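Local coordinates for catechol 1,2-dioxygenase (Burkholderia ambifaria, PDB 5VXT), which binds catechol at an iron(III) centre and probably opens its ring with dioxygen between the two oxygen-bearing carbons, at residues A165-W170 / F241-D246; R235-H240 / E258-I263. All blocks are in the same frame, centred on the assembly; numbering follows the deposited sequence. Where two conformers were deposited one is given.

Following the chain from its N terminus, the strand 166-170 comes first, and contact 1 closes a long loop of 70 residues when segment 241-246 returns to lie antiparallel beside it. Contact 2 starts within that loop, at 235-240, and ends beyond it, at 258-263, closing a much shorter excursion that contains strand 251-256. The two closures therefore cross, with strand 238-244 common to both. They meet where the backbone N of His240 probably bonds to Trp170 O, 2.9 Å away. Contact 1 thus holds the middle of a five-stranded sheet together, whereas contact 2 fastens a loop beyond the sheet to the approach to the iron-bearing strand.

Contact 1 of 2, residues A165-W170 / F241-D246; sequences ALVECW and FFVTSD
The carbonyl oxygen of Leu166 is gripped by the neighbouring strand and by one bound water. Thr244 N reaches Leu166 O at 2.9 Å, and the water gives it a second hydrogen bond. The same water donates to Glu168 OE2 and accepts from Thr244 OG1, joining two side chains on one face. Leu166 N donates to Thr244 O at 2.7 Å, and Glu168 and Phe242 form the next antiparallel hydrogen-bonded pair; its Phe242 N to Glu168 O link is the more bent, 143° at the hydrogen.

On the water-bearing face, Trp170 meets Phe242 edge-to-face, the planes 58° apart. Trp170 CG sits between its backbone N and carbonyl carbon (chi1 61°), which brings CH2 over the centre of the phenyl ring, 3.8 Å from Phe242 CE2. Glu168 OE2 touches that ring's rim at Phe242 CD2, while Glu168 OE1 is hydrogen-bonded to the hydroxyl of Tyr124.

The Phe241 ring occupies the other face, with Val167 CG1 4.0 Å from Phe241 CD1 and Cys169 SG in an oblique sulfur-aromatic contact, 4.8 Å from the ring centroid. Phe206 and Phe302 of the second sheet pack against it in the β-sandwich core; strands 193-197 and 251-256 flank the pair within its own sheet.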
# COMPACT_ATOMS: atom_id res chain seq x y z
N ALA B 165 7.79 27.64 -25.78
CA ALA B 165 7.28 26.44 -25.13
C ALA B 165 8.45 25.58 -24.67
O ALA B 165 9.48 25.49 -25.33
CB ALA B 165 6.38 25.65 -26.07
N LEU B 166 8.28 24.95 -23.51
CA LEU B 166 9.30 24.07 -22.96
C LEU B 166 8.93 22.63 -23.28
O LEU B 166 7.92 22.11 -22.78
CB LEU B 166 9.43 24.28 -21.45
CG LEU B 166 10.53 23.45 -20.79
CD1 LEU B 166 11.89 23.92 -21.30
CD2 LEU B 166 10.45 23.57 -19.28
N VAL B 167 9.74 21.98 -24.09
CA VAL B 167 9.57 20.56 -24.40
C VAL B 167 10.59 19.78 -23.58
O VAL B 167 11.80 19.97 -23.74
CB VAL B 167 9.75 20.29 -25.91
CG1 VAL B 167 9.51 18.80 -26.20
CG2 VAL B 167 8.83 21.17 -26.73
N GLU B 168 10.10 18.91 -22.70
CA GLU B 168 10.96 18.01 -21.95
C GLU B 168 10.80 16.60 -22.48
O GLU B 168 9.72 16.21 -22.92
CB GLU B 168 10.64 18.04 -20.46
CG GLU B 168 10.79 19.41 -19.86
CD GLU B 168 10.42 19.42 -18.41
OE1 GLU B 168 11.24 18.96 -17.59
OE2 GLU B 168 9.30 19.89 -18.10
N CYS B 169 11.88 15.83 -22.41
CA CYS B 169 11.97 14.52 -23.03
C CYS B 169 12.74 13.59 -22.12
O CYS B 169 13.78 13.98 -21.57
CB CYS B 169 12.66 14.66 -24.41
SG CYS B 169 13.17 13.15 -25.19
N TRP B 170 12.24 12.37 -21.91
CA TRP B 170 13.04 11.37 -21.23
C TRP B 170 12.72 9.99 -21.78
O TRP B 170 11.57 9.72 -22.15
CB TRP B 170 12.86 11.42 -19.70
CG TRP B 170 11.48 11.15 -19.11
CD1 TRP B 170 11.09 10.04 -18.41
CD2 TRP B 170 10.34 12.04 -19.10
NE1 TRP B 170 9.79 10.17 -17.99
CE2 TRP B 170 9.31 11.38 -18.40
CE3 TRP B 170 10.10 13.32 -19.62
CZ2 TRP B 170 8.04 11.95 -18.22
CZ3 TRP B 170 8.84 13.88 -19.44
CH2 TRP B 170 7.83 13.19 -18.74
N PHE B 241 7.14 12.82 -23.17
CA PHE B 241 7.23 14.27 -23.27
C PHE B 241 6.31 14.99 -22.29
O PHE B 241 5.17 14.57 -22.06
CB PHE B 241 6.91 14.76 -24.69
CG PHE B 241 7.78 14.16 -25.75
CD1 PHE B 241 8.95 14.79 -26.15
CD2 PHE B 241 7.43 12.96 -26.36
CE1 PHE B 241 9.76 14.24 -27.14
CE2 PHE B 241 8.23 12.41 -27.35
CZ PHE B 241 9.40 13.05 -27.73
N PHE B 242 6.82 16.09 -21.75
CA PHE B 242 6.04 17.20 -21.23
C PHE B 242 6.15 18.36 -22.21
O PHE B 242 7.24 18.63 -22.71
CB PHE B 242 6.58 17.72 -19.89
CG PHE B 242 6.21 16.88 -18.72
CD1 PHE B 242 5.02 16.18 -18.70
CD2 PHE B 242 7.05 16.83 -17.62
CE1 PHE B 242 4.68 15.41 -17.59
CE2 PHE B 242 6.70 16.06 -16.50
CZ PHE B 242 5.52 15.36 -16.50
N VAL B 243 5.05 19.06 -22.46
CA VAL B 243 5.11 20.35 -23.17
C VAL B 243 4.40 21.41 -22.34
O VAL B 243 3.20 21.29 -22.06
CB VAL B 243 4.52 20.28 -24.58
CG1 VAL B 243 4.75 21.61 -25.31
CG2 VAL B 243 5.16 19.16 -25.38
N THR B 244 5.13 22.45 -21.96
CA THR B 244 4.62 23.50 -21.09
C THR B 244 4.79 24.85 -21.76
O THR B 244 5.84 25.11 -22.35
CB THR B 244 5.35 23.50 -19.75
OG1 THR B 244 5.28 22.19 -19.18
CG2 THR B 244 4.73 24.51 -18.79
N SER B 245 3.77 25.70 -21.67
CA SER B 245 3.81 27.04 -22.24
C SER B 245 2.61 27.83 -21.75
O SER B 245 1.51 27.28 -21.63
CB SER B 245 3.79 26.99 -23.77
OG SER B 245 2.55 26.51 -24.24
N ASP B 246 2.81 29.11 -21.47
CA ASP B 246 1.72 29.96 -21.02
C ASP B 246 0.63 30.02 -22.09
O ASP B 246 0.92 29.97 -23.28
CB ASP B 246 2.22 31.37 -20.71
CG ASP B 246 3.59 31.37 -20.08
OD1 ASP B 246 3.79 30.67 -19.06
OD2 ASP B 246 4.48 32.07 -20.61
O HOH W 1 7.51 20.93 -20.16

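Contact 2 of 2, residues R235-H240 / E258-I263; sequences RPAHVH and EGDPLI. With FE (Fe (III) ion), chain J; CAQ (catechol), chain K; EDO (1,2-ethanediol), chain M.
Asp260 leans on Pro236 from its first side-chain carbon outward. Its CB lies 3.9 Å from Pro236 CB, and CG is anti to the backbone N (chi1 -167°), which sets it 3.6 Å from Pro236 CB. OD1 rests against the same Pro236 CB at 3.5 Å while accepting Leu262 N at 2.9 Å through its anti lone pair, forming an Asx turn that reinforces the type I turn from Asp260 to Ile263. OD2 touches Ala237 CB and takes Ala237 N at 3.0 Å; the N-H points almost straight at it (178°) but arrives from well above the carboxylate plane. Both oxygens are thus held, fixing the carboxylate's rotation.

Leu262 CB and Ile263 CG1 extend the apolar surface around Pro236 CB. The proline carbonyl also positions a metal ligand: His238 ND1 donates to Pro236 O at 2.8 Å, nearly in the imidazole plane, and the other ring nitrogen, NE2, binds iron at 2.0 Å. Arg235 NH1 stands over that imidazole and bonds to Gln254, while NH2 forms a salt bridge with Asp266; the bond from Arg235 NH1 to catechol O4 is less certain, like that atom's position. The Asp260-Ile263 turn packs one layer beyond the second-shell Pro236 O, against Pro236 and Ala237. With His240 and Tyr178 completing the protein ligands and catechol bound through O3 and, as modelled, O4, this is the non-haem iron(III) site of the intradiol dioxygenases.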
# COMPACT_ATOMS: atom_id res chain seq x y z
N ARG B 235 7.01 -2.93 -21.26
CA ARG B 235 6.52 -1.86 -22.11
C ARG B 235 7.25 -1.89 -23.45
O ARG B 235 8.41 -2.30 -23.52
CB ARG B 235 6.71 -0.46 -21.49
CG ARG B 235 6.02 -0.23 -20.15
CD ARG B 235 5.57 1.22 -20.03
NE ARG B 235 4.68 1.55 -21.13
CZ ARG B 235 4.59 2.74 -21.70
NH1 ARG B 235 5.33 3.75 -21.26
NH2 ARG B 235 3.75 2.92 -22.72
N PRO B 236 6.60 -1.48 -24.53
CA PRO B 236 7.32 -1.26 -25.79
C PRO B 236 8.24 -0.05 -25.68
O PRO B 236 8.09 0.80 -24.79
CB PRO B 236 6.20 -1.02 -26.80
CG PRO B 236 5.08 -0.44 -25.96
CD PRO B 236 5.16 -1.19 -24.67
N ALA B 237 9.20 0.02 -26.60
CA ALA B 237 10.12 1.16 -26.61
C ALA B 237 9.34 2.45 -26.85
O ALA B 237 8.44 2.51 -27.69
CB ALA B 237 11.19 0.97 -27.70
N HIS B 238 9.70 3.50 -26.11
CA HIS B 238 8.90 4.71 -26.13
C HIS B 238 9.74 5.88 -25.65
O HIS B 238 10.83 5.70 -25.09
CB HIS B 238 7.65 4.57 -25.25
CG HIS B 238 7.98 4.35 -23.81
ND1 HIS B 238 8.30 3.11 -23.31
CD2 HIS B 238 8.06 5.21 -22.77
CE1 HIS B 238 8.56 3.21 -22.01
NE2 HIS B 238 8.41 4.48 -21.67
N VAL B 239 9.21 7.08 -25.87
CA VAL B 239 9.82 8.33 -25.43
C VAL B 239 8.73 9.19 -24.79
O VAL B 239 7.64 9.33 -25.37
CB VAL B 239 10.49 9.09 -26.59
CG1 VAL B 239 11.08 10.39 -26.12
CG2 VAL B 239 11.56 8.22 -27.23
N HIS B 240 9.01 9.76 -23.62
CA HIS B 240 8.07 10.60 -22.88
C HIS B 240 8.25 12.07 -23.22
O HIS B 240 9.36 12.53 -23.49
CB HIS B 240 8.29 10.45 -21.38
CG HIS B 240 7.99 9.09 -20.84
ND1 HIS B 240 6.75 8.76 -20.33
CD2 HIS B 240 8.77 7.99 -20.70
CE1 HIS B 240 6.78 7.51 -19.91
NE2 HIS B 240 7.99 7.02 -20.12
N GLU B 258 7.95 2.79 -33.74
CA GLU B 258 7.21 2.03 -34.73
C GLU B 258 7.74 0.60 -34.82
O GLU B 258 8.95 0.37 -34.85
CB GLU B 258 7.33 2.74 -36.08
CG GLU B 258 7.18 1.85 -37.29
CD GLU B 258 7.12 2.64 -38.59
OE1 GLU B 258 6.10 2.53 -39.30
OE2 GLU B 258 8.08 3.38 -38.90
N GLY B 259 6.82 -0.36 -34.83
CA GLY B 259 7.17 -1.74 -35.09
C GLY B 259 7.51 -2.57 -33.87
O GLY B 259 7.79 -3.77 -34.03
N ASP B 260 7.50 -2.00 -32.68
CA ASP B 260 7.79 -2.78 -31.48
C ASP B 260 6.69 -3.83 -31.28
O ASP B 260 5.50 -3.48 -31.30
CB ASP B 260 7.89 -1.86 -30.26
CG ASP B 260 8.49 -2.55 -29.06
OD1 ASP B 260 7.88 -3.54 -28.57
OD2 ASP B 260 9.57 -2.12 -28.61
N PRO B 261 7.04 -5.10 -31.10
CA PRO B 261 5.99 -6.13 -30.99
C PRO B 261 5.13 -6.00 -29.75
O PRO B 261 4.07 -6.63 -29.68
CB PRO B 261 6.79 -7.44 -30.99
CG PRO B 261 8.14 -7.07 -30.50
CD PRO B 261 8.39 -5.67 -30.98
N LEU B 262 5.52 -5.19 -28.78
CA LEU B 262 4.74 -4.99 -27.57
C LEU B 262 3.83 -3.76 -27.65
O LEU B 262 3.20 -3.41 -26.65
CB LEU B 262 5.66 -4.86 -26.36
CG LEU B 262 6.35 -6.14 -25.88
CD1 LEU B 262 7.26 -5.81 -24.71
CD2 LEU B 262 5.32 -7.19 -25.48
N ILE B 263 3.75 -3.11 -28.82
CA ILE B 263 3.00 -1.86 -28.91
C ILE B 263 1.55 -2.06 -28.51
O ILE B 263 0.97 -1.25 -27.78
CB ILE B 263 3.13 -1.25 -30.32
CG1 ILE B 263 4.40 -0.42 -30.40
CG2 ILE B 263 1.93 -0.37 -30.64
CD1 ILE B 263 4.54 0.29 -31.71
FE FE J . 8.92 5.22 -19.83
C1 CAQ K . 6.57 2.20 -15.82
C2 CAQ K . 7.79 2.62 -16.35
C3 CAQ K . 7.80 3.49 -17.42
O3 CAQ K . 8.96 3.94 -17.97
C4 CAQ K . 6.52 3.95 -17.99
O4 CAQ K . 6.53 4.80 -19.05
C5 CAQ K . 5.32 3.50 -17.44
C6 CAQ K . 5.36 2.63 -16.36
C1 EDO M . -2.35 -1.82 -25.50
O1 EDO M . -1.00 -1.45 -25.23
C2 EDO M . -3.25 -0.86 -24.74
O2 EDO M . -2.66 0.44 -24.80